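Local coordinates for putative c-1-tetrahydrofolate synthase, cytoplasmic (Leishmania major, PDB 4A26), which probably interconverts one-carbon forms of tetrahydrofolate as a bifunctional enzyme, oxidising methylenetetrahydrofolate with NAD(P)+ and hydrolysing the resulting methenyl form, at residues I43-R48 and V72-D77. Numbering follows the deposited sequence.
Sequences IIVGQR and VELPED
The beta-alpha-beta crossover unit, in which two parallel strands are joined by a helix, brings I44 beside E73 in the catalytic domain of this folate enzyme, where strands 39-45 and 68-74 end together and helix 49-64 connects them. Pairing follows the parallel pattern, I44 bonding through both its N and its O to the residues before and after E73: I44 N donates to V72 O (3.1 Å, N-H...O 171°), and I44 O accepts from L74 N at 3.0 Å. The ladder runs one step past the strand end, G46 N reaching L74 O at 2.9 Å with the donor tilted 24° from the carbonyl plane.

I43, V45, V72 and L74 share one face of the sheet, the side on which helix 80-91 packs against I43 and L74. There L74 CD1 packs against both neighbours, 4.1 Å from I43 CG2 and close to V45 CG2 as well. On the other face, which meets helix 49-64 through I44, the aliphatic part of E73 runs alongside I44: E73 CG, anti to its own carbonyl carbon (chi1 -55°), lies 3.8 Å from I44 CG2. Beyond CG the chain extends, and its carboxylate meets the side-chain amide of Q47, whose own chain bends at chi2; the two planes are nearly coplanar, but the bond from Q47 NE2 to E73 OE1 is weak.

Beyond the strands, G46 has positive phi, a conformation that favours glycine, and E76 lays its side chain against G46 CA. The E76 carboxylate then accepts the backbone N-H of Q47, with Q47 N 3.3 Å from E76 OE1.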
ATOM      1  N   ILE A  43       3.732 -21.173  14.726  1.00 31.35           N
ATOM      2  CA  ILE A  43       3.886 -21.025  16.162  1.00 32.26           C
ATOM      3  C   ILE A  43       2.516 -20.736  16.759  1.00 33.22           C
ATOM      4  O   ILE A  43       1.827 -19.816  16.330  1.00 33.47           O
ATOM      5  CB  ILE A  43       4.874 -19.895  16.525  1.00 32.53           C
ATOM      6  CG1 ILE A  43       6.266 -20.202  15.972  1.00 32.31           C
ATOM      7  CG2 ILE A  43       4.966 -19.740  18.027  1.00 33.34           C
ATOM      8  CD1 ILE A  43       7.267 -19.082  16.164  1.00 32.81           C
ATOM      9  N   ILE A  44       2.117 -21.550  17.729  1.00 34.17           N
ATOM     10  CA  ILE A  44       0.889 -21.330  18.477  1.00 35.60           C
ATOM     11  C   ILE A  44       1.254 -21.261  19.956  1.00 36.80           C
ATOM     12  O   ILE A  44       2.087 -22.037  20.435  1.00 36.41           O
ATOM     13  CB  ILE A  44      -0.164 -22.439  18.214  1.00 35.96           C
ATOM     14  CG1 ILE A  44      -1.501 -22.082  18.867  1.00 37.79           C
ATOM     15  CG2 ILE A  44       0.322 -23.792  18.718  1.00 36.18           C
ATOM     16  CD1 ILE A  44      -2.572 -23.137  18.673  1.00 38.94           C
ATOM     17  N   VAL A  45       0.644 -20.311  20.661  1.00 38.33           N
ATOM     18  CA  VAL A  45       0.922 -20.071  22.071  1.00 39.65           C
ATOM     19  C   VAL A  45      -0.349 -20.312  22.875  1.00 41.69           C
ATOM     20  O   VAL A  45      -1.423 -19.815  22.531  1.00 42.24           O
ATOM     21  CB  VAL A  45       1.433 -18.637  22.299  1.00 40.04           C
ATOM     22  CG1 VAL A  45       1.616 -18.357  23.790  1.00 41.46           C
ATOM     23  CG2 VAL A  45       2.734 -18.421  21.546  1.00 38.24           C
ATOM     24  N   GLY A  46      -0.218 -21.081  23.949  1.00 43.11           N
ATOM     25  CA  GLY A  46      -1.376 -21.528  24.709  1.00 45.39           C
ATOM     26  C   GLY A  46      -2.062 -22.691  24.018  1.00 45.64           C
ATOM     27  O   GLY A  46      -1.455 -23.373  23.193  1.00 44.16           O
ATOM     28  N   GLN A  47      -3.329 -22.911  24.355  1.00 48.05           N
ATOM     29  CA  GLN A  47      -4.043 -24.123  23.949  1.00 49.01           C
ATOM     30  C   GLN A  47      -5.498 -23.847  23.542  1.00 50.72           C
ATOM     31  O   GLN A  47      -6.389 -24.653  23.813  1.00 52.26           O
ATOM     32  CB  GLN A  47      -3.987 -25.154  25.090  1.00 50.37           C
ATOM     33  CG  GLN A  47      -2.611 -25.796  25.307  1.00 49.11           C
ATOM     34  CD  GLN A  47      -2.389 -27.024  24.437  1.00 48.89           C
ATOM     35  OE1 GLN A  47      -3.001 -28.073  24.658  1.00 50.73           O
ATOM     36  NE2 GLN A  47      -1.503 -26.904  23.449  1.00 47.23           N
ATOM     37  N   ARG A  48      -5.730 -22.710  22.886  1.00 50.84           N
ATOM     38  CA  ARG A  48      -7.054 -22.389  22.342  1.00 52.45           C
ATOM     39  C   ARG A  48      -7.458 -23.429  21.299  1.00 52.20           C
ATOM     40  O   ARG A  48      -6.679 -23.727  20.393  1.00 50.33           O
ATOM     41  CB  ARG A  48      -7.064 -20.999  21.697  1.00 51.95           C
ATOM     42  CG  ARG A  48      -7.478 -19.874  22.623  1.00 54.22           C
ATOM     43  CD  ARG A  48      -7.449 -18.522  21.909  1.00 54.45           C
ATOM     44  NE  ARG A  48      -8.584 -17.678  22.298  1.00 57.49           N
ATOM     45  CZ  ARG A  48      -9.693 -17.487  21.578  1.00 58.27           C
ATOM     46  NH1 ARG A  48      -9.854 -18.062  20.388  1.00 56.92           N
ATOM     47  NH2 ARG A  48     -10.653 -16.699  22.054  1.00 60.58           N
ATOM     48  N   VAL A  72       5.334 -25.568  16.284  1.00 33.13           N
ATOM     49  CA  VAL A  72       5.924 -25.217  17.565  1.00 33.14           C
ATOM     50  C   VAL A  72       4.794 -24.803  18.502  1.00 33.61           C
ATOM     51  O   VAL A  72       4.070 -23.849  18.210  1.00 33.55           O
ATOM     52  CB  VAL A  72       6.914 -24.051  17.414  1.00 32.82           C
ATOM     53  CG1 VAL A  72       7.478 -23.648  18.764  1.00 33.22           C
ATOM     54  CG2 VAL A  72       8.034 -24.425  16.452  1.00 32.35           C
ATOM     55  N   GLU A  73       4.634 -25.524  19.611  1.00 34.06           N
ATOM     56  CA  GLU A  73       3.579 -25.227  20.584  1.00 34.86           C
ATOM     57  C   GLU A  73       4.166 -24.736  21.904  1.00 35.20           C
ATOM     58  O   GLU A  73       4.717 -25.519  22.673  1.00 35.51           O
ATOM     59  CB  GLU A  73       2.700 -26.455  20.826  1.00 35.72           C
ATOM     60  CG  GLU A  73       2.093 -27.040  19.553  1.00 35.52           C
ATOM     61  CD  GLU A  73       1.047 -28.105  19.825  1.00 36.67           C
ATOM     62  OE1 GLU A  73       0.417 -28.057  20.901  1.00 38.37           O
ATOM     63  OE2 GLU A  73       0.851 -28.985  18.957  1.00 36.06           O
ATOM     64  N   LEU A  74       4.042 -23.433  22.151  1.00 35.29           N
ATOM     65  CA  LEU A  74       4.567 -22.809  23.364  1.00 35.91           C
ATOM     66  C   LEU A  74       3.472 -22.682  24.424  1.00 37.48           C
ATOM     67  O   LEU A  74       2.293 -22.546  24.083  1.00 37.93           O
ATOM     68  CB  LEU A  74       5.142 -21.426  23.047  1.00 35.53           C
ATOM     69  CG  LEU A  74       6.270 -21.370  22.013  1.00 33.95           C
ATOM     70  CD1 LEU A  74       6.642 -19.927  21.724  1.00 33.51           C
ATOM     71  CD2 LEU A  74       7.490 -22.158  22.474  1.00 33.19           C
ATOM     72  N   PRO A  75       3.853 -22.728  25.718  1.00 38.45           N
ATOM     73  CA  PRO A  75       2.871 -22.549  26.789  1.00 40.22           C
ATOM     74  C   PRO A  75       2.126 -21.213  26.730  1.00 41.22           C
ATOM     75  O   PRO A  75       2.577 -20.269  26.078  1.00 40.58           O
ATOM     76  CB  PRO A  75       3.719 -22.634  28.061  1.00 40.84           C
ATOM     77  CG  PRO A  75       4.889 -23.437  27.678  1.00 39.49           C
ATOM     78  CD  PRO A  75       5.180 -23.075  26.257  1.00 38.09           C
ATOM     79  N   GLU A  76       0.993 -21.146  27.418  1.00 43.21           N
ATOM     80  CA  GLU A  76       0.127 -19.969  27.379  1.00 44.61           C
ATOM     81  C   GLU A  76       0.725 -18.770  28.119  1.00 45.48           C
ATOM     82  O   GLU A  76       0.436 -17.625  27.774  1.00 45.90           O
ATOM     83  CB  GLU A  76      -1.241 -20.312  27.979  1.00 46.70           C
ATOM     84  CG  GLU A  76      -2.353 -19.327  27.647  1.00 48.29           C
ATOM     85  CD  GLU A  76      -3.712 -19.995  27.621  1.00 50.40           C
ATOM     86  OE1 GLU A  76      -4.030 -20.652  26.601  1.00 49.16           O
ATOM     87  OE2 GLU A  76      -4.448 -19.885  28.627  1.00 52.87           O
ATOM     88  N   ASP A  77       1.557 -19.045  29.124  1.00 45.87           N
ATOM     89  CA  ASP A  77       2.092 -18.015  30.023  1.00 47.03           C
ATOM     90  C   ASP A  77       3.562 -17.680  29.730  1.00 45.96           C
ATOM     91  O   ASP A  77       4.299 -17.249  30.619  1.00 46.82           O
ATOM     92  CB  ASP A  77       1.924 -18.463  31.489  1.00 48.63           C
ATOM     93  CG  ASP A  77       2.711 -19.736  31.824  1.00 47.26           C
ATOM     94  OD1 ASP A  77       3.009 -20.531  30.913  1.00 45.14           O
ATOM     95  OD2 ASP A  77       3.027 -19.944  33.013  1.00 47.89           O
TER